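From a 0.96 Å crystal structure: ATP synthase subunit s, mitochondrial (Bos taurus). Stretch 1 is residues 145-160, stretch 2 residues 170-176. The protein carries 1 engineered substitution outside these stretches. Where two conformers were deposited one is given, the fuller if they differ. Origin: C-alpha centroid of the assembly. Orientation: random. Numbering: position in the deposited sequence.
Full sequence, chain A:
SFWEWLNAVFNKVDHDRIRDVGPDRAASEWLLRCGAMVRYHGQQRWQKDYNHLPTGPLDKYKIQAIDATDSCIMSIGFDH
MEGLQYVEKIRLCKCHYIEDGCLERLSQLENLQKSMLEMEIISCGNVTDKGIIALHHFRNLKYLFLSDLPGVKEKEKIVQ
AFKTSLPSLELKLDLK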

ATOM      1  N   PHE A 145      10.929  -6.092   0.886  1.00  7.46           N
ATOM      2  CA  PHE A 145      11.449  -6.679  -0.359  1.00  7.55           C
ATOM      3  C   PHE A 145      11.323  -5.606  -1.444  1.00  7.79           C
ATOM      4  O   PHE A 145      10.214  -5.121  -1.716  1.00  7.86           O
ATOM      5  CB  PHE A 145      10.617  -7.906  -0.732  1.00  7.81           C
ATOM      6  CG  PHE A 145      10.901  -8.526  -2.064  1.00  8.27           C
ATOM      7  CD1 PHE A 145      12.183  -8.604  -2.572  1.00  9.50           C
ATOM      8  CD2 PHE A 145       9.848  -9.000  -2.824  1.00  9.90           C
ATOM      9  CE1 PHE A 145      12.386  -9.230  -3.831  1.00 10.58           C
ATOM     10  CE2 PHE A 145      10.045  -9.616  -4.059  1.00 11.38           C
ATOM     11  CZ  PHE A 145      11.335  -9.710  -4.539  1.00 11.40           C
ATOM     12  N   LEU A 146      12.456  -5.266  -2.043  1.00  7.83           N
ATOM     13  CA  LEU A 146      12.533  -4.261  -3.138  1.00  8.05           C
ATOM     14  C   LEU A 146      13.079  -4.956  -4.373  1.00  8.20           C
ATOM     15  O   LEU A 146      14.144  -5.591  -4.278  1.00  9.35           O
ATOM     16  CB  LEU A 146      13.465  -3.115  -2.741  1.00  8.92           C
ATOM     17  CG  LEU A 146      13.116  -2.434  -1.419  1.00  9.55           C
ATOM     18  CD1 LEU A 146      14.110  -1.262  -1.132  1.00 13.17           C
ATOM     19  CD2 LEU A 146      11.693  -1.925  -1.403  1.00  9.70           C
ATOM     20  N   SER A 147      12.429  -4.800  -5.507  1.00  7.67           N
ATOM     21  CA  SER A 147      12.849  -5.496  -6.702  1.00  7.84           C
ATOM     22  C   SER A 147      12.579  -4.642  -7.944  1.00  8.04           C
ATOM     23  O   SER A 147      11.479  -4.077  -8.084  1.00  7.99           O
ATOM     24  CB  SER A 147      12.052  -6.765  -6.850  1.00  8.66           C
ATOM     25  OG  SER A 147      12.331  -7.381  -8.103  1.00  9.88           O
ATOM     26  N   ASP A 148      13.550  -4.574  -8.860  1.00  8.73           N
ATOM     27  CA  ASP A 148      13.323  -3.959 -10.187  1.00  9.02           C
ATOM     28  C   ASP A 148      12.770  -2.527  -9.987  1.00  8.74           C
ATOM     29  O   ASP A 148      11.734  -2.157 -10.529  1.00  9.21           O
ATOM     30  CB  ASP A 148      12.409  -4.791 -11.044  1.00  9.58           C
ATOM     31  CG  ASP A 148      12.231  -4.221 -12.467  1.00 10.43           C
ATOM     32  OD1 ASP A 148      13.229  -3.628 -12.968  1.00 13.18           O
ATOM     33  OD2 ASP A 148      11.177  -4.401 -13.034  1.00 11.70           O
ATOM     34  N   LEU A 149      13.527  -1.719  -9.252  1.00  8.63           N
ATOM     35  CA  LEU A 149      13.216  -0.285  -8.999  1.00  8.63           C
ATOM     36  C   LEU A 149      14.347   0.475  -9.595  1.00  9.35           C
ATOM     37  O   LEU A 149      15.295   0.846  -8.902  1.00 10.09           O
ATOM     38  CB  LEU A 149      13.054   0.022  -7.504  1.00  8.65           C
ATOM     39  CG  LEU A 149      12.003  -0.844  -6.789  1.00  7.97           C
ATOM     40  CD1 LEU A 149      11.905  -0.427  -5.320  1.00  8.87           C
ATOM     41  CD2 LEU A 149      10.647  -0.806  -7.485  1.00  9.14           C
ATOM     42  N   PRO A 150      14.303   0.768 -10.932  1.00 10.33           N
ATOM     43  CA  PRO A 150      15.460   1.391 -11.550  1.00 11.84           C
ATOM     44  C   PRO A 150      15.776   2.731 -10.998  1.00 10.58           C
ATOM     45  O   PRO A 150      16.923   3.186 -11.135  1.00 12.84           O
ATOM     46  CB  PRO A 150      15.013   1.450 -13.022  1.00 13.22           C
ATOM     47  CG  PRO A 150      13.542   1.440 -13.024  1.00 13.69           C
ATOM     48  CD  PRO A 150      13.225   0.466 -11.885  1.00 10.51           C
ATOM     49  N   GLY A 151      14.817   3.440 -10.396  1.00 10.69           N
ATOM     50  CA  GLY A 151      14.995   4.740  -9.792  1.00 11.33           C
ATOM     51  C   GLY A 151      15.694   4.705  -8.490  1.00 10.96           C
ATOM     52  O   GLY A 151      16.025   5.764  -7.926  1.00 11.77           O
ATOM     53  N   VAL A 152      15.931   3.521  -7.875  1.00 10.73           N
ATOM     54  CA  VAL A 152      16.620   3.420  -6.640  1.00 11.76           C
ATOM     55  C   VAL A 152      18.104   3.212  -7.001  1.00 13.66           C
ATOM     56  O   VAL A 152      18.547   2.140  -7.439  1.00 15.60           O
ATOM     57  CB  VAL A 152      16.108   2.248  -5.777  1.00 12.33           C
ATOM     58  CG1 VAL A 152      17.032   2.054  -4.531  1.00 14.43           C
ATOM     59  CG2 VAL A 152      14.667   2.576  -5.353  1.00 11.27           C
ATOM     60  N   LYS A 153      18.862   4.304  -6.913  1.00 14.37           N
ATOM     61  CA  LYS A 153      20.238   4.350  -7.462  1.00 16.18           C
ATOM     62  C   LYS A 153      21.312   4.062  -6.476  1.00 18.60           C
ATOM     63  O   LYS A 153      22.460   3.863  -6.859  1.00 21.43           O
ATOM     64  CB  LYS A 153      20.487   5.702  -8.097  1.00 17.86           C
ATOM     65  CG  LYS A 153      19.606   6.102  -9.169  1.00 15.42           C
ATOM     66  CD  LYS A 153      19.563   5.137 -10.415  1.00 16.73           C
ATOM     67  CE  LYS A 153      18.782   5.833 -11.535  1.00 15.72           C
ATOM     68  NZ  LYS A 153      18.578   4.900 -12.736  1.00 17.85           N
ATOM     69  N   GLU A 154      21.008   4.063  -5.196  1.00 18.26           N
ATOM     70  CA  GLU A 154      22.040   3.951  -4.165  1.00 21.25           C
ATOM     71  C   GLU A 154      21.671   2.847  -3.170  1.00 20.01           C
ATOM     72  O   GLU A 154      21.479   3.097  -1.975  1.00 20.33           O
ATOM     73  CB  GLU A 154      22.205   5.287  -3.487  1.00 22.26           C
ATOM     74  CG  GLU A 154      22.640   6.407  -4.427  1.00 26.53           C
ATOM     75  CD  GLU A 154      24.055   6.238  -4.922  1.00 34.97           C
ATOM     76  OE1 GLU A 154      24.837   5.455  -4.275  1.00 38.33           O
ATOM     77  OE2 GLU A 154      24.379   6.906  -5.978  1.00 39.69           O
ATOM     78  N   LYS A 155      21.543   1.636  -3.630  1.00 21.04           N
ATOM     79  CA  LYS A 155      21.033   0.535  -2.760  1.00 20.84           C
ATOM     80  C   LYS A 155      21.900   0.311  -1.500  1.00 21.21           C
ATOM     81  O   LYS A 155      21.398  -0.078  -0.454  1.00 23.04           O
ATOM     82  CB  LYS A 155      20.828  -0.801  -3.521  1.00 22.13           C
ATOM     83  CG  LYS A 155      22.116  -1.347  -4.141  1.00 22.61           C
ATOM     84  CD  LYS A 155      21.819  -2.521  -5.013  1.00 23.89           C
ATOM     85  CE  LYS A 155      23.113  -2.999  -5.760  1.00 26.23           C
ATOM     86  NZ  LYS A 155      22.926  -4.294  -6.552  1.00 29.49           N
ATOM     87  N   GLU A 156      23.177   0.606  -1.528  1.00 21.72           N
ATOM     88  CA  GLU A 156      24.052   0.396  -0.379  0.50 21.54           C
ATOM     89  C   GLU A 156      23.743   1.369   0.736  1.00 22.06           C
ATOM     90  O   GLU A 156      23.756   1.046   1.944  1.00 23.05           O
ATOM     91  CB  GLU A 156      25.520   0.630  -0.782  0.50 22.63           C
ATOM     92  CG  GLU A 156      25.980  -0.320  -1.890  0.50 23.25           C
ATOM     93  CD  GLU A 156      25.567  -0.000  -3.376  0.50 23.36           C
ATOM     94  OE1 GLU A 156      25.875  -0.893  -4.187  0.50 24.92           O
ATOM     95  OE2 GLU A 156      24.938   1.049  -3.764  0.50 18.68           O
ATOM     96  N   LYS A 157      23.429   2.579   0.344  1.00 21.82           N
ATOM     97  CA  LYS A 157      22.993   3.612   1.272  1.00 23.09           C
ATOM     98  C   LYS A 157      21.690   3.205   1.893  1.00 23.62           C
ATOM     99  O   LYS A 157      21.489   3.399   3.107  1.00 25.86           O
ATOM    100  CB  LYS A 157      22.942   4.965   0.619  1.00 25.09           C
ATOM    101  CG  LYS A 157      24.296   5.505   0.304  1.00 27.94           C
ATOM    102  CD  LYS A 157      24.183   6.926  -0.338  1.00 32.39           C
ATOM    103  CE  LYS A 157      25.542   7.491  -0.834  1.00 36.15           C
ATOM    104  NZ  LYS A 157      25.326   8.862  -1.386  1.00 41.19           N
ATOM    105  N   ILE A 158      20.806   2.599   1.115  1.00 21.00           N
ATOM    106  CA  ILE A 158      19.539   2.118   1.660  0.50 19.82           C
ATOM    107  C   ILE A 158      19.776   1.050   2.709  1.00 18.82           C
ATOM    108  O   ILE A 158      19.224   1.076   3.828  1.00 21.16           O
ATOM    109  CB  ILE A 158      18.560   1.683   0.540  0.50 18.97           C
ATOM    110  CG1 ILE A 158      18.066   2.969  -0.138  0.50 20.51           C
ATOM    111  CG2 ILE A 158      17.471   0.659   1.098  0.50 17.89           C
ATOM    112  CD1 ILE A 158      17.220   2.806  -1.145  0.50 21.02           C
ATOM    113  N   VAL A 159      20.642   0.099   2.418  1.00 17.55           N
ATOM    114  CA  VAL A 159      20.954  -0.936   3.403  1.00 16.44           C
ATOM    115  C   VAL A 159      21.507  -0.397   4.694  1.00 19.64           C
ATOM    116  O   VAL A 159      21.084  -0.798   5.815  1.00 20.12           O
ATOM    117  CB  VAL A 159      22.011  -1.940   2.852  1.00 17.81           C
ATOM    118  CG1 VAL A 159      22.485  -2.957   3.908  1.00 18.77           C
ATOM    119  CG2 VAL A 159      21.518  -2.667   1.573  1.00 19.87           C
ATOM    120  N   GLN A 160      22.424   0.555   4.594  1.00 20.50           N
ATOM    121  CA  GLN A 160      22.984   1.137   5.813  1.00 22.85           C
ATOM    122  C   GLN A 160      22.022   1.952   6.611  1.00 25.96           C
ATOM    123  O   GLN A 160      22.020   1.824   7.858  1.00 25.98           O
ATOM    124  CB  GLN A 160      24.217   1.963   5.495  1.00 24.77           C
ATOM    125  CG  GLN A 160      25.342   1.045   4.992  1.00 28.84           C
ATOM    126  CD  GLN A 160      25.658  -0.153   5.950  1.00 33.05           C
ATOM    127  OE1 GLN A 160      25.930   0.076   7.148  1.00 37.52           O
ATOM    128  NE2 GLN A 160      25.678  -1.401   5.428  1.00 34.04           N
ATOM    129  N   GLU A 170      14.413  -7.597   7.971  1.00 14.70           N
ATOM    130  CA  GLU A 170      14.940  -8.436   6.922  1.00 14.33           C
ATOM    131  C   GLU A 170      14.699  -7.682   5.621  1.00 13.46           C
ATOM    132  O   GLU A 170      13.531  -7.549   5.204  1.00 13.40           O
ATOM    133  CB  GLU A 170      14.151  -9.747   6.935  1.00 13.98           C
ATOM    134  CG  GLU A 170      14.584 -10.667   5.870  1.00 18.00           C
ATOM    135  CD  GLU A 170      13.736 -12.000   5.827  1.00 16.31           C
ATOM    136  OE1 GLU A 170      12.926 -12.275   6.714  1.00 22.04           O
ATOM    137  OE2 GLU A 170      13.844 -12.864   4.828  1.00 23.32           O
ATOM    138  N   LEU A 171      15.793  -7.190   5.017  1.00 14.09           N
ATOM    139  CA  LEU A 171      15.718  -6.386   3.794  1.00 14.03           C
ATOM    140  C   LEU A 171      16.209  -7.248   2.686  1.00 14.23           C
ATOM    141  O   LEU A 171      17.394  -7.665   2.676  1.00 17.81           O
ATOM    142  CB  LEU A 171      16.651  -5.080   3.984  1.00 14.59           C
ATOM    143  CG  LEU A 171      16.716  -4.131   2.773  1.00 14.65           C
ATOM    144  CD1 LEU A 171      15.370  -3.465   2.483  1.00 14.46           C
ATOM    145  CD2 LEU A 171      17.792  -3.102   2.999  1.00 18.35           C
ATOM    146  N   LYS A 172      15.356  -7.543   1.720  1.00 12.11           N
ATOM    147  CA  LYS A 172      15.662  -8.382   0.585  1.00 10.71           C
ATOM    148  C   LYS A 172      15.689  -7.458  -0.617  1.00  9.92           C
ATOM    149  O   LYS A 172      14.684  -6.810  -0.936  1.00  9.84           O
ATOM    150  CB  LYS A 172      14.629  -9.448   0.418  1.00 11.96           C
ATOM    151  CG  LYS A 172      14.903 -10.369  -0.709  1.00 13.84           C
ATOM    152  CD  LYS A 172      13.848 -11.452  -0.760  1.00 14.60           C
ATOM    153  CE  LYS A 172      14.141 -12.452  -1.768  1.00 16.95           C
ATOM    154  NZ  LYS A 172      15.396 -13.255  -1.466  1.00 18.50           N
ATOM    155  N   LEU A 173      16.829  -7.413  -1.304  1.00 10.43           N
ATOM    156  CA  LEU A 173      17.029  -6.491  -2.435  1.00 10.57           C
ATOM    157  C   LEU A 173      17.304  -7.305  -3.694  1.00 10.19           C
ATOM    158  O   LEU A 173      18.303  -8.113  -3.724  1.00 12.60           O
ATOM    159  CB  LEU A 173      18.203  -5.571  -2.198  1.00 13.21           C
ATOM    160  CG  LEU A 173      18.085  -4.655  -0.975  1.00 13.91           C
ATOM    161  CD1 LEU A 173      19.303  -3.721  -0.902  1.00 18.74           C
ATOM    162  CD2 LEU A 173      16.767  -3.855  -0.964  1.00 13.95           C
ATOM    163  N   ASP A 174      16.512  -7.090  -4.718  1.00  8.68           N
ATOM    164  CA  ASP A 174      16.803  -7.538  -6.067  1.00  8.75           C
ATOM    165  C   ASP A 174      16.850  -6.303  -6.965  1.00  9.34           C
ATOM    166  O   ASP A 174      15.930  -5.998  -7.725  1.00  9.64           O
ATOM    167  CB  ASP A 174      15.727  -8.514  -6.558  1.00  9.74           C
ATOM    168  CG  ASP A 174      15.801  -9.887  -5.912  1.00 10.70           C
ATOM    169  OD1 ASP A 174      16.836 -10.264  -5.371  1.00 16.73           O
ATOM    170  OD2 ASP A 174      14.808 -10.617  -6.006  1.00 10.07           O
ATOM    171  N   LEU A 175      17.919  -5.547  -6.782  1.00 11.18           N
ATOM    172  CA  LEU A 175      18.046  -4.245  -7.426  1.00 11.64           C
ATOM    173  C   LEU A 175      19.334  -4.200  -8.217  1.00 13.12           C
ATOM    174  O   LEU A 175      20.375  -4.746  -7.783  1.00 14.60           O
ATOM    175  CB  LEU A 175      18.094  -3.123  -6.368  1.00 13.15           C
ATOM    176  CG  LEU A 175      16.849  -2.934  -5.485  1.00 12.21           C
ATOM    177  CD1 LEU A 175      17.128  -1.873  -4.444  1.00 14.24           C
ATOM    178  CD2 LEU A 175      15.637  -2.608  -6.318  1.00 12.39           C
ATOM    179  N   LYS A 176      19.297  -3.603  -9.386  0.50 13.91           N
ATOM    180  CA  LYS A 176      20.516  -3.394 -10.194  0.50 15.31           C
ATOM    181  C   LYS A 176      21.346  -2.323  -9.536  0.50 17.23           C
ATOM    182  O   LYS A 176      22.593  -2.248  -9.748  0.50 15.31           O
ATOM    183  CB  LYS A 176      20.169  -2.984 -11.630  0.50 15.75           C
ATOM    184  CG  LYS A 176      19.502  -4.061 -12.553  0.50 16.00           C
ATOM    185  CD  LYS A 176      19.755  -3.751 -14.010  0.50 15.08           C
ATOM    186  CE  LYS A 176      18.907  -4.613 -14.931  0.50 16.39           C
ATOM    187  NZ  LYS A 176      17.390  -4.338 -14.902  0.50 14.18           N
TER
HETATM  188  O   HOH W   1      14.467  -7.704 -10.091  1.00 26.88           O
HETATM  189  O   HOH W   2      16.614  -2.316  -9.822  1.00 12.51           O

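Phe-145 to Ser-147 are the end of a strand that runs parallel to strand 170-174, with 7° between their directions. Phe-145 pairs with Lys-172. Its ring lies along the Lys-172 side chain, with CD1 3.7 Å from Lys-172 CG. Asp-174 OD2 sits at the ring edge, 3.5 Å from Phe-145 CE1.

Leu-146 makes the pairing through both its N and its O. Its N donates to Lys-172 O at 2.9 Å, and its O accepts from Asp-174 N at 2.8 Å. Both bonds are nearly straight. One residue thus bridges two residues of its neighbour, as is usual in parallel sheets. Its side chain shares a face with Leu-173, and Leu-146 CD1 lies 3.7 Å from Leu-173 CD2.

Ser-147 pairs with Asp-174, on the face that also carries Phe-145 and Lys-172. A water links the two residues, 2.9 Å from Ser-147 OG and 3.3 Å from Asp-174 O, to which it donates. Asp-148 N adds the last backbone bond, to Asp-174 O at 3.0 Å. Its side chain starts away from the partner strand.

Leu-149 opens a type I turn that ends at Val-152. A second water accepts from Lys-176 N at 3.0 Å and, weakly, from Leu-149 N at 3.2 Å. Leu-175 packs against both ends of this turn: its CD2 is 3.9 Å from Leu-149 CB, and its CD1 is 3.9 Å from Val-152 CG1. Leu-175 has the largest area covered by stretch 1.

Glu-154 occupies the N-cap position, right before the helix that begins at Lys-155. The extended Lys-155 side chain reaches the chain end, where NZ donates to Leu-175 O at 2.9 Å. Ile-158 CG2 approaches Leu-171 CD2 at 4.2 Å. One helical turn on from Lys-155, Val-159 CG2 meets Leu-173 CD1 at 3.5 Å and Leu-171 CD2 at 4.0 Å. These apolar contacts join the helix to the strand, which runs nearly antiparallel to it.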